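Local coordinates for DUF1460 domain-containing protein (Legionella pneumophila subsp. pneumophila, PDB 2IM9) that is of unknown function but, as an amidase-like member of peptidase clan CA, probably cleaves amide bonds in peptidoglycan, at residues D55-I60 with S104-N109; S36-L41 with N109-F114; A80-F85 with D186-Q191; G72-G77 with R87-G92; A172-P177 with T262-S267. All coordinates share one frame; numbering follows the deposited sequence.

Contact 1: D55-I60 with S104-N109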
# COMPACT_ATOMS: atom_id res chain seq x y z
N ASP A 55 -7.28 16.69 -2.86
CA ASP A 55 -7.13 17.10 -4.26
C ASP A 55 -5.71 16.87 -4.76
O ASP A 55 -5.52 16.51 -5.92
CB ASP A 55 -7.56 18.56 -4.48
CG ASP A 55 -9.10 18.74 -4.49
OD1 ASP A 55 -9.86 17.74 -4.58
OD2 ASP A 55 -9.55 19.90 -4.43
N ARG A 56 -4.72 17.06 -3.90
CA ARG A 56 -3.33 16.70 -4.25
C ARG A 56 -3.21 15.20 -4.57
O ARG A 56 -2.62 14.78 -5.57
CB ARG A 56 -2.40 17.06 -3.10
CG ARG A 56 -2.12 18.56 -3.02
CD ARG A 56 -1.17 18.90 -1.87
NE ARG A 56 0.17 18.35 -2.06
CZ ARG A 56 1.17 18.97 -2.69
NH1 ARG A 56 1.00 20.18 -3.24
NH2 ARG A 56 2.35 18.37 -2.78
N ILE A 57 -3.77 14.38 -3.69
CA ILE A 57 -3.76 12.93 -3.89
C ILE A 57 -4.46 12.58 -5.19
O ILE A 57 -3.99 11.74 -5.93
CB ILE A 57 -4.43 12.19 -2.70
CG1 ILE A 57 -3.56 12.28 -1.45
CG2 ILE A 57 -4.77 10.69 -3.07
CD1 ILE A 57 -4.29 11.92 -0.18
N SER A 58 -5.60 13.23 -5.47
CA SER A 58 -6.32 12.93 -6.70
C SER A 58 -5.50 13.31 -7.93
O SER A 58 -5.39 12.52 -8.86
CB SER A 58 -7.70 13.62 -6.74
OG SER A 58 -8.39 13.30 -7.94
N GLN A 59 -4.91 14.50 -7.92
CA GLN A 59 -4.12 14.98 -9.05
C GLN A 59 -2.89 14.13 -9.29
O GLN A 59 -2.63 13.72 -10.42
CB GLN A 59 -3.75 16.44 -8.84
CG GLN A 59 -4.96 17.36 -9.00
CD GLN A 59 -4.62 18.83 -8.84
OE1 GLN A 59 -3.47 19.24 -9.05
NE2 GLN A 59 -5.63 19.64 -8.49
N ILE A 60 -2.15 13.83 -8.22
CA ILE A 60 -0.91 13.05 -8.35
C ILE A 60 -1.20 11.59 -8.74
O ILE A 60 -0.54 11.03 -9.62
CB ILE A 60 -0.09 13.13 -7.05
CG1 ILE A 60 0.38 14.58 -6.86
CG2 ILE A 60 1.12 12.16 -7.08
CD1 ILE A 60 0.80 14.91 -5.43
N SER A 104 3.55 9.98 -0.59
CA SER A 104 4.79 10.71 -0.31
C SER A 104 4.95 11.94 -1.20
O SER A 104 5.42 12.97 -0.72
CB SER A 104 6.01 9.78 -0.39
OG SER A 104 5.86 8.69 0.50
N LEU A 105 4.55 11.85 -2.47
CA LEU A 105 4.54 13.04 -3.34
C LEU A 105 3.54 14.08 -2.83
O LEU A 105 3.83 15.28 -2.80
CB LEU A 105 4.21 12.68 -4.80
CG LEU A 105 5.31 11.94 -5.58
CD1 LEU A 105 4.75 11.23 -6.80
CD2 LEU A 105 6.43 12.93 -5.98
N ALA A 106 2.37 13.61 -2.41
CA ALA A 106 1.32 14.53 -1.97
C ALA A 106 1.70 15.25 -0.69
O ALA A 106 1.31 16.40 -0.48
CB ALA A 106 -0.02 13.79 -1.79
N LEU A 107 2.45 14.57 0.17
CA LEU A 107 2.85 15.12 1.46
C LEU A 107 4.01 16.10 1.38
O LEU A 107 4.20 16.88 2.32
CB LEU A 107 3.24 13.99 2.40
CG LEU A 107 2.11 13.13 2.94
CD1 LEU A 107 2.77 12.00 3.70
CD2 LEU A 107 1.20 13.95 3.85
N ALA A 108 4.74 16.08 0.27
CA ALA A 108 5.99 16.83 0.12
C ALA A 108 5.83 17.96 -0.87
O ALA A 108 4.82 18.02 -1.57
CB ALA A 108 7.09 15.89 -0.34
N ASN A 109 6.83 18.85 -0.93
CA ASN A 109 6.84 20.00 -1.84
C ASN A 109 8.04 20.04 -2.77
O ASN A 109 8.24 21.03 -3.48
CB ASN A 109 6.85 21.30 -1.04
CG ASN A 109 5.49 21.69 -0.53
OD1 ASN A 109 5.34 21.98 0.65
ND2 ASN A 109 4.50 21.71 -1.41
O HOH W 1 3.69 20.86 -3.69
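The guanidinium of R56 turns an edge to the C-terminal end of helix 95-107. A106 O and L105 O lie at that edge near its plane, water 1 lies in the plane beside NH1, and A108 O approaches obliquely. The main bond runs from R56 NE to A106 O (2.8 Å), in the carbonyl plane on a lone pair, although the oxygen stands 18° out of the guanidinium plane. NH2 adds weak bonds to A106 O and, at 3.4 Å, to L105 O. Water 1 accepts from R56 NH1 at 2.8 Å. A bend at chi3 (66°) places NE beside the A106 carbonyl. The positive group thus sits among carbonyls at a helix C-terminus, an end whose dipole should favour it. Here helix 53-63 packs against helix 95-107 in the helical part of an amidase-like clan CA fold, and I57 also touches F271 of strand 264-275. Apart from the arginine the contact is apolar. I60 CD1 presses onto the backbone at A106 CA (3.5 Å), and its CG2 meets L105 CD1 at 3.8 Å, these two side chains crossing obliquely. I57 CG1 reaches A106 CB at 3.9 Å. Y42 and L45 of helix 27-45 also touch R56, and the Y42 hydroxyl is hydrogen-bonded to L105 O.

Contact 2: S36-L41 with N109-F114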
# COMPACT_ATOMS: atom_id res chain seq x y z
N SER A 36 14.35 13.46 -12.29
CA SER A 36 14.02 14.46 -13.30
C SER A 36 12.50 14.69 -13.36
O SER A 36 12.06 15.83 -13.31
CB SER A 36 14.62 14.07 -14.66
OG SER A 36 14.35 15.06 -15.63
N SER A 37 11.72 13.61 -13.41
CA SER A 37 10.25 13.69 -13.49
C SER A 37 9.60 14.32 -12.26
O SER A 37 8.66 15.12 -12.38
CB SER A 37 9.65 12.31 -13.73
OG SER A 37 10.05 11.81 -14.99
N ILE A 38 10.09 13.95 -11.09
CA ILE A 38 9.57 14.46 -9.82
C ILE A 38 9.92 15.94 -9.62
O ILE A 38 9.06 16.73 -9.20
CB ILE A 38 10.04 13.58 -8.64
CG1 ILE A 38 9.37 12.20 -8.78
CG2 ILE A 38 9.66 14.22 -7.31
CD1 ILE A 38 9.99 11.08 -7.91
N ARG A 39 11.17 16.32 -9.93
CA ARG A 39 11.55 17.73 -9.89
C ARG A 39 10.58 18.55 -10.72
O ARG A 39 10.09 19.58 -10.25
CB ARG A 39 12.99 17.92 -10.40
CG ARG A 39 13.46 19.36 -10.42
CD ARG A 39 13.77 19.81 -9.01
NE ARG A 39 15.08 19.34 -8.56
CZ ARG A 39 15.43 19.24 -7.28
NH1 ARG A 39 16.65 18.84 -6.96
NH2 ARG A 39 14.57 19.54 -6.32
N LYS A 40 10.30 18.09 -11.94
CA LYS A 40 9.37 18.78 -12.85
C LYS A 40 7.95 18.80 -12.32
O LYS A 40 7.27 19.83 -12.43
CB LYS A 40 9.38 18.18 -14.26
CG LYS A 40 10.67 18.44 -15.03
CD LYS A 40 10.67 17.73 -16.38
CE LYS A 40 12.07 17.76 -17.01
NZ LYS A 40 12.02 17.51 -18.49
N LEU A 41 7.50 17.68 -11.75
CA LEU A 41 6.17 17.63 -11.18
C LEU A 41 5.97 18.75 -10.18
O LEU A 41 4.97 19.48 -10.25
CB LEU A 41 5.88 16.27 -10.52
CG LEU A 41 4.52 16.15 -9.82
CD1 LEU A 41 3.34 16.32 -10.80
CD2 LEU A 41 4.44 14.82 -9.12
N ASN A 109 6.83 18.85 -0.93
CA ASN A 109 6.84 20.00 -1.84
C ASN A 109 8.04 20.04 -2.77
O ASN A 109 8.24 21.03 -3.48
CB ASN A 109 6.85 21.30 -1.04
CG ASN A 109 5.49 21.69 -0.53
OD1 ASN A 109 5.34 21.98 0.65
ND2 ASN A 109 4.50 21.71 -1.41
N SER A 110 8.85 19.00 -2.74
CA SER A 110 10.12 19.01 -3.47
C SER A 110 10.63 17.58 -3.61
O SER A 110 10.24 16.71 -2.84
CB SER A 110 11.15 19.84 -2.70
OG SER A 110 11.55 19.19 -1.50
N LEU A 111 11.53 17.36 -4.57
CA LEU A 111 12.16 16.04 -4.71
C LEU A 111 12.82 15.61 -3.38
O LEU A 111 12.70 14.45 -2.96
CB LEU A 111 13.19 16.06 -5.84
CG LEU A 111 14.10 14.85 -5.98
CD1 LEU A 111 13.31 13.61 -6.40
CD2 LEU A 111 15.24 15.14 -6.97
N GLU A 112 13.50 16.55 -2.72
CA GLU A 112 14.21 16.24 -1.47
C GLU A 112 13.26 15.82 -0.33
O GLU A 112 13.52 14.86 0.40
CB GLU A 112 15.06 17.45 -1.04
CG GLU A 112 16.16 17.82 -2.05
CD GLU A 112 15.73 18.73 -3.24
OE1 GLU A 112 14.53 19.09 -3.41
OE2 GLU A 112 16.64 19.08 -4.03
N SER A 113 12.16 16.55 -0.19
CA SER A 113 11.21 16.23 0.89
C SER A 113 10.45 14.95 0.52
O SER A 113 10.10 14.17 1.40
CB SER A 113 10.28 17.41 1.21
OG SER A 113 9.63 17.86 0.03
N PHE A 114 10.20 14.73 -0.78
CA PHE A 114 9.57 13.46 -1.23
C PHE A 114 10.43 12.26 -0.82
O PHE A 114 9.93 11.25 -0.31
CB PHE A 114 9.34 13.45 -2.75
CG PHE A 114 9.24 12.05 -3.33
CD1 PHE A 114 8.06 11.33 -3.20
CD2 PHE A 114 10.32 11.46 -3.97
CE1 PHE A 114 7.94 10.03 -3.71
CE2 PHE A 114 10.21 10.16 -4.49
CZ PHE A 114 9.01 9.46 -4.36
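I38 and R39 of helix 27-45 meet L111, E112 and F114 in the first turn of helix 111-122, a helix-helix packing in which a buried apolar layer is edged by a salt bridge. The apolar part belongs to I38, whose two branches take separate partners. CG2 rests on L111 CD1 at 3.8 Å, while CD1 reaches F114 CE2 at 3.5 Å, coming to the ring obliquely; in both pairs the side chains cross at about a right angle. Beyond this layer, L105 of helix 95-107 touches both I38 and F114, so three helices converge here.

The charged part is an end-on pair. R39 NH1 bonds E112 OE2 at 2.9 Å and NH2 bonds E112 OE1 at 2.9 Å, with a weak third bond from NH2 to OE2. Both carboxylate oxygens lie close to the guanidinium plane, but the carboxylate itself is turned 35° from it: OE2 is met from above its own plane, 38° out of it, and OE1 on the syn side but 25° out of the plane. The R39 chain, bent at chi2 and chi3, brings one face of its guanidinium over L111, whose CB comes to 3.8 Å from R39 NH2, so the aliphatic side chain lines the salt bridge.

Polar bonds within 109-114 shape the helix start. S110 holds the N-cap position, and its OG lies 2.8 Å from S113 OG in a hydrogen bond of either direction; S113 OG also accepts from N109 N at 3.1 Å.

Contact 3: A80-F85 with D186-Q191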
# COMPACT_ATOMS: atom_id res chain seq x y z
N ALA A 80 22.30 -2.21 -2.46
CA ALA A 80 21.62 -2.76 -1.29
C ALA A 80 22.06 -4.20 -1.00
O ALA A 80 22.47 -4.92 -1.91
CB ALA A 80 20.10 -2.68 -1.46
N ARG A 81 21.96 -4.62 0.25
CA ARG A 81 22.46 -5.94 0.63
C ARG A 81 21.56 -7.05 0.07
O ARG A 81 22.07 -8.07 -0.40
CB ARG A 81 22.58 -6.05 2.16
CG ARG A 81 23.10 -7.44 2.66
CD ARG A 81 24.45 -7.82 2.05
NE ARG A 81 25.05 -8.95 2.77
CZ ARG A 81 26.26 -9.42 2.51
NH1 ARG A 81 27.01 -8.86 1.56
NH2 ARG A 81 26.73 -10.44 3.21
N TYR A 82 20.24 -6.87 0.16
CA TYR A 82 19.31 -7.96 -0.18
C TYR A 82 18.46 -7.68 -1.42
O TYR A 82 18.16 -8.61 -2.17
CB TYR A 82 18.38 -8.30 1.01
CG TYR A 82 19.18 -8.56 2.25
CD1 TYR A 82 19.90 -9.76 2.40
CD2 TYR A 82 19.25 -7.61 3.28
CE1 TYR A 82 20.69 -9.99 3.55
CE2 TYR A 82 20.02 -7.84 4.44
CZ TYR A 82 20.74 -9.03 4.55
OH TYR A 82 21.52 -9.27 5.66
N ASP A 83 18.05 -6.43 -1.61
CA ASP A 83 17.13 -6.11 -2.70
C ASP A 83 17.53 -4.80 -3.35
O ASP A 83 17.28 -3.73 -2.80
CB ASP A 83 15.68 -6.02 -2.17
CG ASP A 83 14.65 -5.87 -3.29
OD1 ASP A 83 15.04 -5.60 -4.47
OD2 ASP A 83 13.45 -6.05 -3.00
N GLN A 84 18.16 -4.91 -4.52
CA GLN A 84 18.78 -3.75 -5.21
C GLN A 84 17.87 -3.12 -6.26
O GLN A 84 18.33 -2.37 -7.14
CB GLN A 84 20.13 -4.18 -5.82
CG GLN A 84 21.12 -4.74 -4.76
CD GLN A 84 22.48 -5.10 -5.35
OE1 GLN A 84 22.61 -5.37 -6.55
NE2 GLN A 84 23.50 -5.12 -4.50
N PHE A 85 16.57 -3.42 -6.17
CA PHE A 85 15.60 -2.66 -6.96
C PHE A 85 15.57 -1.19 -6.47
O PHE A 85 15.99 -0.90 -5.33
CB PHE A 85 14.21 -3.30 -6.86
CG PHE A 85 13.88 -4.22 -8.00
CD1 PHE A 85 14.78 -5.23 -8.39
CD2 PHE A 85 12.71 -4.06 -8.72
CE1 PHE A 85 14.50 -6.08 -9.45
CE2 PHE A 85 12.40 -4.92 -9.80
CZ PHE A 85 13.31 -5.94 -10.15
N ASP A 186 14.52 -15.92 -4.68
CA ASP A 186 13.78 -14.86 -5.41
C ASP A 186 13.65 -13.58 -4.59
O ASP A 186 13.46 -12.50 -5.13
CB ASP A 186 12.38 -15.34 -5.81
CG ASP A 186 12.39 -16.21 -7.05
OD1 ASP A 186 13.48 -16.52 -7.58
OD2 ASP A 186 11.28 -16.58 -7.48
N THR A 187 13.75 -13.70 -3.28
CA THR A 187 13.78 -12.53 -2.41
C THR A 187 15.02 -11.67 -2.62
O THR A 187 14.98 -10.46 -2.45
CB THR A 187 13.68 -12.94 -0.93
OG1 THR A 187 12.33 -13.34 -0.67
CG2 THR A 187 14.03 -11.79 -0.00
N ILE A 188 16.13 -12.32 -2.98
CA ILE A 188 17.40 -11.63 -3.11
C ILE A 188 17.57 -11.18 -4.55
O ILE A 188 17.83 -12.00 -5.44
CB ILE A 188 18.60 -12.55 -2.71
CG1 ILE A 188 18.36 -13.17 -1.33
CG2 ILE A 188 19.94 -11.76 -2.79
CD1 ILE A 188 18.33 -12.18 -0.17
N ARG A 189 17.45 -9.87 -4.75
CA ARG A 189 17.46 -9.29 -6.09
C ARG A 189 18.72 -8.45 -6.28
O ARG A 189 18.83 -7.34 -5.77
CB ARG A 189 16.18 -8.47 -6.33
CG ARG A 189 14.91 -9.33 -6.26
CD ARG A 189 13.70 -8.62 -6.80
NE ARG A 189 13.33 -7.46 -5.99
CZ ARG A 189 12.23 -6.74 -6.19
NH1 ARG A 189 11.39 -7.08 -7.15
NH2 ARG A 189 11.96 -5.70 -5.40
N LEU A 190 19.70 -9.03 -6.98
CA LEU A 190 21.00 -8.40 -7.17
C LEU A 190 21.13 -7.96 -8.62
O LEU A 190 20.66 -8.65 -9.51
CB LEU A 190 22.11 -9.37 -6.78
CG LEU A 190 22.06 -9.96 -5.37
CD1 LEU A 190 23.20 -10.97 -5.14
CD2 LEU A 190 22.04 -8.87 -4.29
N GLN A 191 21.76 -6.82 -8.85
CA GLN A 191 21.82 -6.28 -10.22
C GLN A 191 22.75 -7.11 -11.09
O GLN A 191 22.45 -7.35 -12.27
CB GLN A 191 22.20 -4.81 -10.21
CG GLN A 191 21.18 -3.97 -9.44
CD GLN A 191 21.03 -2.57 -9.99
OE1 GLN A 191 20.50 -2.38 -11.09
NE2 GLN A 191 21.47 -1.58 -9.22
O HOH W 2 12.87 -8.76 -2.56
O HOH W 3 23.41 -2.21 -7.26
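R189 and F85 form a flat stack: the guanidinium lies on the ring with planes 3° apart and centres 3.6 Å apart, a cation-pi contact over the face, with NH1 above the ring centre. A bend at chi3 (-65°) places NE at D83 OD1. The edge of the same guanidinium thus grips D83 side-on, NE to OD1 and NH2 to OD2 (2.8 Å). D83 CG, anti to its backbone N, sets the carboxylate beside R189, turned 66° from the guanidinium. OD2 uses its syn lone pair, whereas OD1 is met from above the carboxylate plane. From the opposite face of that plane F85 N also bonds OD1 at 3.2 Å, closing an Asx turn that helps to fix the carboxylate.

The backbones join in a single beta bridge between D83 and R189, with R189 N to Y82 O (3.0 Å) and Q84 N to R189 O (2.8 Å). The Q84 side chain, extended beyond CG, carries its amide across to Q191: OE1 accepts from Q191 N at 2.8 Å, while NE2 turns back to A80 O at 2.8 Å. Both ends of the amide are therefore held. Y82 and I188 lie side by side, pointing the same way, with I188 CD1 at the tyrosine ring edge.

Further partners tie this pair of loops into the fold. D83 has a second arginine in R133, R189 NH1 bonds G72 O, and Q191 OE1 accepts from S27 N. Helix 195-209 packs on the pair, where R81 forms a salt bridge with E204, Y82 packs on L205, and L190 touches E197 and R201.

Contact 4: G72-G77 with R87-G92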
# COMPACT_ATOMS: atom_id res chain seq x y z
N GLY A 72 6.49 -6.04 -7.18
CA GLY A 72 7.67 -5.77 -6.32
C GLY A 72 8.54 -4.67 -6.93
O GLY A 72 9.73 -4.85 -7.15
N SER A 73 7.92 -3.53 -7.20
CA SER A 73 8.55 -2.45 -7.98
C SER A 73 9.80 -1.85 -7.34
O SER A 73 10.68 -1.36 -8.05
CB SER A 73 7.55 -1.33 -8.23
OG SER A 73 6.71 -1.63 -9.35
N LEU A 74 9.84 -1.83 -6.01
CA LEU A 74 10.89 -1.10 -5.27
C LEU A 74 11.69 -2.02 -4.38
O LEU A 74 11.19 -3.06 -3.90
CB LEU A 74 10.26 0.01 -4.41
CG LEU A 74 9.46 1.06 -5.19
CD1 LEU A 74 8.96 2.20 -4.26
CD2 LEU A 74 10.33 1.64 -6.29
N GLY A 75 12.93 -1.61 -4.12
CA GLY A 75 13.78 -2.29 -3.15
C GLY A 75 14.50 -1.27 -2.26
O GLY A 75 13.96 -0.21 -1.93
N GLU A 76 15.72 -1.62 -1.84
CA GLU A 76 16.50 -0.75 -0.97
C GLU A 76 17.52 0.09 -1.76
O GLU A 76 18.23 0.91 -1.18
CB GLU A 76 17.19 -1.55 0.13
CG GLU A 76 16.30 -1.82 1.35
CD GLU A 76 15.09 -2.69 1.01
OE1 GLU A 76 15.29 -3.89 0.67
OE2 GLU A 76 13.96 -2.16 1.06
N GLY A 77 17.54 -0.09 -3.08
CA GLY A 77 18.33 0.78 -3.95
C GLY A 77 19.63 0.16 -4.44
O GLY A 77 19.98 -0.98 -4.09
N ARG A 87 14.83 2.63 -5.13
CA ARG A 87 14.12 3.15 -3.97
C ARG A 87 12.80 3.85 -4.31
O ARG A 87 11.88 3.92 -3.47
CB ARG A 87 15.05 4.11 -3.23
CG ARG A 87 16.14 3.32 -2.53
CD ARG A 87 17.28 4.20 -2.09
NE ARG A 87 18.04 4.67 -3.25
CZ ARG A 87 19.11 5.44 -3.15
NH1 ARG A 87 19.52 5.81 -1.93
NH2 ARG A 87 19.76 5.80 -4.25
N TYR A 88 12.74 4.38 -5.53
CA TYR A 88 11.52 4.98 -6.09
C TYR A 88 11.67 5.01 -7.62
O TYR A 88 12.78 4.93 -8.15
CB TYR A 88 11.28 6.40 -5.56
CG TYR A 88 12.51 7.27 -5.65
CD1 TYR A 88 12.76 8.04 -6.80
CD2 TYR A 88 13.44 7.30 -4.60
CE1 TYR A 88 13.91 8.83 -6.91
CE2 TYR A 88 14.59 8.09 -4.68
CZ TYR A 88 14.82 8.85 -5.84
OH TYR A 88 15.96 9.62 -5.91
N ARG A 89 10.54 5.09 -8.31
CA ARG A 89 10.54 5.09 -9.77
C ARG A 89 9.23 5.63 -10.30
O ARG A 89 8.23 5.69 -9.57
CB ARG A 89 10.78 3.67 -10.30
CG ARG A 89 9.65 2.70 -9.98
CD ARG A 89 10.10 1.26 -10.08
NE ARG A 89 10.57 0.91 -11.44
CZ ARG A 89 11.10 -0.27 -11.79
NH1 ARG A 89 11.26 -1.23 -10.88
NH2 ARG A 89 11.50 -0.48 -13.05
N VAL A 90 9.23 6.02 -11.58
CA VAL A 90 7.99 6.52 -12.19
C VAL A 90 7.55 5.71 -13.40
O VAL A 90 6.59 6.09 -14.08
CB VAL A 90 8.13 8.00 -12.60
CG1 VAL A 90 8.27 8.89 -11.34
CG2 VAL A 90 9.32 8.19 -13.55
N ASP A 91 8.26 4.62 -13.67
CA ASP A 91 8.03 3.81 -14.88
C ASP A 91 7.20 2.54 -14.60
O ASP A 91 6.87 1.80 -15.52
CB ASP A 91 9.37 3.41 -15.51
CG ASP A 91 10.17 2.46 -14.62
OD1 ASP A 91 10.18 2.68 -13.39
OD2 ASP A 91 10.76 1.49 -15.13
N GLY A 92 6.86 2.29 -13.34
CA GLY A 92 6.12 1.08 -12.98
C GLY A 92 5.76 1.11 -11.51
O GLY A 92 6.45 1.75 -10.73
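R89 NH1 donates to S73 O at 2.9 Å, the hydrogen bond that joins 72-77 to 87-92; it is nearly straight (161°), lies in the guanidinium plane and uses a lone pair of the carbonyl. L74 packs beside it. Its CD2 lies 3.6 Å from Y88 CA and also touches R89 CD, and CD1 approaches R87 O at 3.5 Å, so one leucine branch follows the backbone at Y88 and the other faces a carbonyl. At the far end R87 lays its aliphatic part on the turn: CG is 3.5 Å from E76 O and 3.6 Å from G77 CA, a close approach made where the glycine has no side chain.

The second shell holds R89. D91 grips it side-on, R89 NE to D91 OD1 at 2.7 Å and R89 NH2 to D91 OD2 at 3.0 Å, leaving NH1 to point at the S73 carbonyl. S73 is fixed in turn: OG bonds I70 O, and N bonds D94 OD2. R87 forms a salt bridge with E31; E76 bonds the Y123 hydroxyl and forms a salt bridge with R133.

The two segments are parts of one irregular loop that folds back on itself just before helix 95-107. In papain-like clan CA enzymes the central helix usually begins with the nucleophilic cysteine, and a folded lead-in loop next to helix 95-107 is consistent with that plan.

Contact 5: A172-P177 with T262-S267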
# COMPACT_ATOMS: atom_id res chain seq x y z
N ALA A 172 -5.34 -11.68 11.51
CA ALA A 172 -4.44 -12.70 10.99
C ALA A 172 -3.27 -12.75 11.93
O ALA A 172 -2.82 -11.72 12.40
CB ALA A 172 -3.98 -12.32 9.60
N LEU A 173 -2.78 -13.95 12.20
CA LEU A 173 -1.59 -14.08 13.03
C LEU A 173 -0.37 -14.04 12.11
O LEU A 173 -0.10 -15.01 11.38
CB LEU A 173 -1.63 -15.37 13.85
CG LEU A 173 -0.48 -15.48 14.84
CD1 LEU A 173 -0.55 -14.37 15.87
CD2 LEU A 173 -0.54 -16.84 15.51
N ILE A 174 0.30 -12.90 12.12
CA ILE A 174 1.42 -12.63 11.22
C ILE A 174 2.69 -13.09 11.90
O ILE A 174 3.16 -12.47 12.85
CB ILE A 174 1.58 -11.12 10.85
CG1 ILE A 174 0.27 -10.49 10.36
CG2 ILE A 174 2.72 -10.94 9.84
CD1 ILE A 174 -0.26 -11.04 9.06
N ASN A 175 3.23 -14.19 11.40
CA ASN A 175 4.39 -14.84 12.02
C ASN A 175 5.60 -14.49 11.16
O ASN A 175 5.86 -15.16 10.15
CB ASN A 175 4.14 -16.36 12.05
CG ASN A 175 5.23 -17.13 12.78
OD1 ASN A 175 6.40 -16.77 12.73
ND2 ASN A 175 4.84 -18.24 13.44
N LYS A 176 6.33 -13.43 11.53
CA LYS A 176 7.46 -13.00 10.69
C LYS A 176 8.55 -14.06 10.56
O LYS A 176 9.01 -14.33 9.43
CB LYS A 176 8.03 -11.66 11.17
CG LYS A 176 7.17 -10.49 10.78
CD LYS A 176 7.87 -9.15 11.03
CE LYS A 176 6.92 -8.02 10.69
NZ LYS A 176 7.46 -6.66 11.06
N PRO A 177 8.96 -14.70 11.68
CA PRO A 177 10.00 -15.74 11.49
C PRO A 177 9.60 -16.85 10.53
O PRO A 177 10.44 -17.30 9.73
CB PRO A 177 10.24 -16.26 12.91
CG PRO A 177 9.88 -15.09 13.79
CD PRO A 177 8.64 -14.53 13.11
N THR A 262 2.80 -17.74 6.50
CA THR A 262 1.98 -17.00 7.45
C THR A 262 0.54 -16.81 6.97
O THR A 262 0.28 -16.81 5.77
CB THR A 262 2.61 -15.62 7.78
OG1 THR A 262 1.86 -14.99 8.83
CG2 THR A 262 2.66 -14.71 6.55
N GLU A 263 -0.38 -16.71 7.92
CA GLU A 263 -1.70 -16.15 7.63
C GLU A 263 -1.54 -14.73 7.15
O GLU A 263 -0.54 -14.07 7.48
CB GLU A 263 -2.57 -16.13 8.89
CG GLU A 263 -2.87 -17.48 9.45
CD GLU A 263 -3.83 -17.41 10.63
OE1 GLU A 263 -4.16 -16.28 11.11
OE2 GLU A 263 -4.26 -18.51 11.07
N LEU A 264 -2.52 -14.25 6.39
CA LEU A 264 -2.50 -12.88 5.94
C LEU A 264 -3.91 -12.28 5.98
O LEU A 264 -4.91 -13.02 6.06
CB LEU A 264 -1.93 -12.81 4.52
CG LEU A 264 -1.44 -11.44 4.01
CD1 LEU A 264 -0.47 -10.74 4.99
CD2 LEU A 264 -0.77 -11.66 2.66
N ASP A 265 -3.99 -10.96 5.93
CA ASP A 265 -5.28 -10.28 6.12
C ASP A 265 -5.68 -9.30 5.00
O ASP A 265 -6.87 -8.99 4.86
CB ASP A 265 -5.30 -9.53 7.46
CG ASP A 265 -3.98 -8.77 7.74
OD1 ASP A 265 -3.12 -8.65 6.83
OD2 ASP A 265 -3.82 -8.31 8.90
N ILE A 266 -4.70 -8.78 4.27
CA ILE A 266 -4.93 -7.71 3.28
C ILE A 266 -4.26 -8.08 1.95
O ILE A 266 -3.06 -8.41 1.93
CB ILE A 266 -4.40 -6.34 3.79
CG1 ILE A 266 -5.06 -5.96 5.13
CG2 ILE A 266 -4.58 -5.26 2.71
CD1 ILE A 266 -4.48 -4.70 5.71
N SER A 267 -5.01 -8.02 0.85
CA SER A 267 -4.55 -8.60 -0.43
C SER A 267 -4.28 -7.54 -1.49
O SER A 267 -3.58 -7.82 -2.50
CB SER A 267 -5.58 -9.60 -0.95
OG SER A 267 -6.87 -9.01 -1.03
O HOH W 4 0.36 -17.58 10.78
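E263 and T262 reach across to the backbone of strand 168-175 with their side chains. The E263 chain, extended beyond CG, delivers OE1 to L173 N at 2.9 Å in an almost straight bond (177°); the oxygen is met on the anti side, 34° out of the carboxylate plane. OE2 of the same carboxylate pairs with R257. T262 OG1, anti to its own backbone N, accepts from N175 N at 3.0 Å while donating to E263 O at 2.9 Å, so one hydroxyl joins both segments. Water 4 donates to L173 O at 2.7 Å and accepts from E263 N. Packing fills out the contact: A172 CB lies 3.8 Å from D265 CB, I174 CD1 touches E263 O at 3.4 Å, and the I174 and L264 side chains lie at a slant to each other, meeting CD1 to CD1 at 4.1 Å. D265 OD2 is held by S217 and S138.

The segments run roughly antiparallel, 151° apart, but are bridged by side chains and water. N175 OD1 caps Q178 N at the start of helix 176-181. Strand 168-175 pairs instead with 214-223, and 264-275 with 246-254. The contact thus joins two strands of the antiparallel sheet that are not direct neighbours.

Contacts 1 and 2 share N109 and touch, centres 11 Å apart, with L105 CD2 lying 3.6 Å from F114 CD1; along the chain contact 1 is nested inside contact 2. Contact 4, nested in both, touches contact 2 through F114 and Y88, and contact 3 through R189 and a probable hydrogen bond between D83 O and E76 N (2.8 Å). Packing is thus continuous from the helices of contacts 1 and 2 to the loops of contacts 3 and 4. Contact 5 stands apart, its centre about 30 Å from that of contact 1. No catalytic residue is established; contact 4 adjoins the start of helix 95-107, where clan CA enzymes usually carry their cysteine.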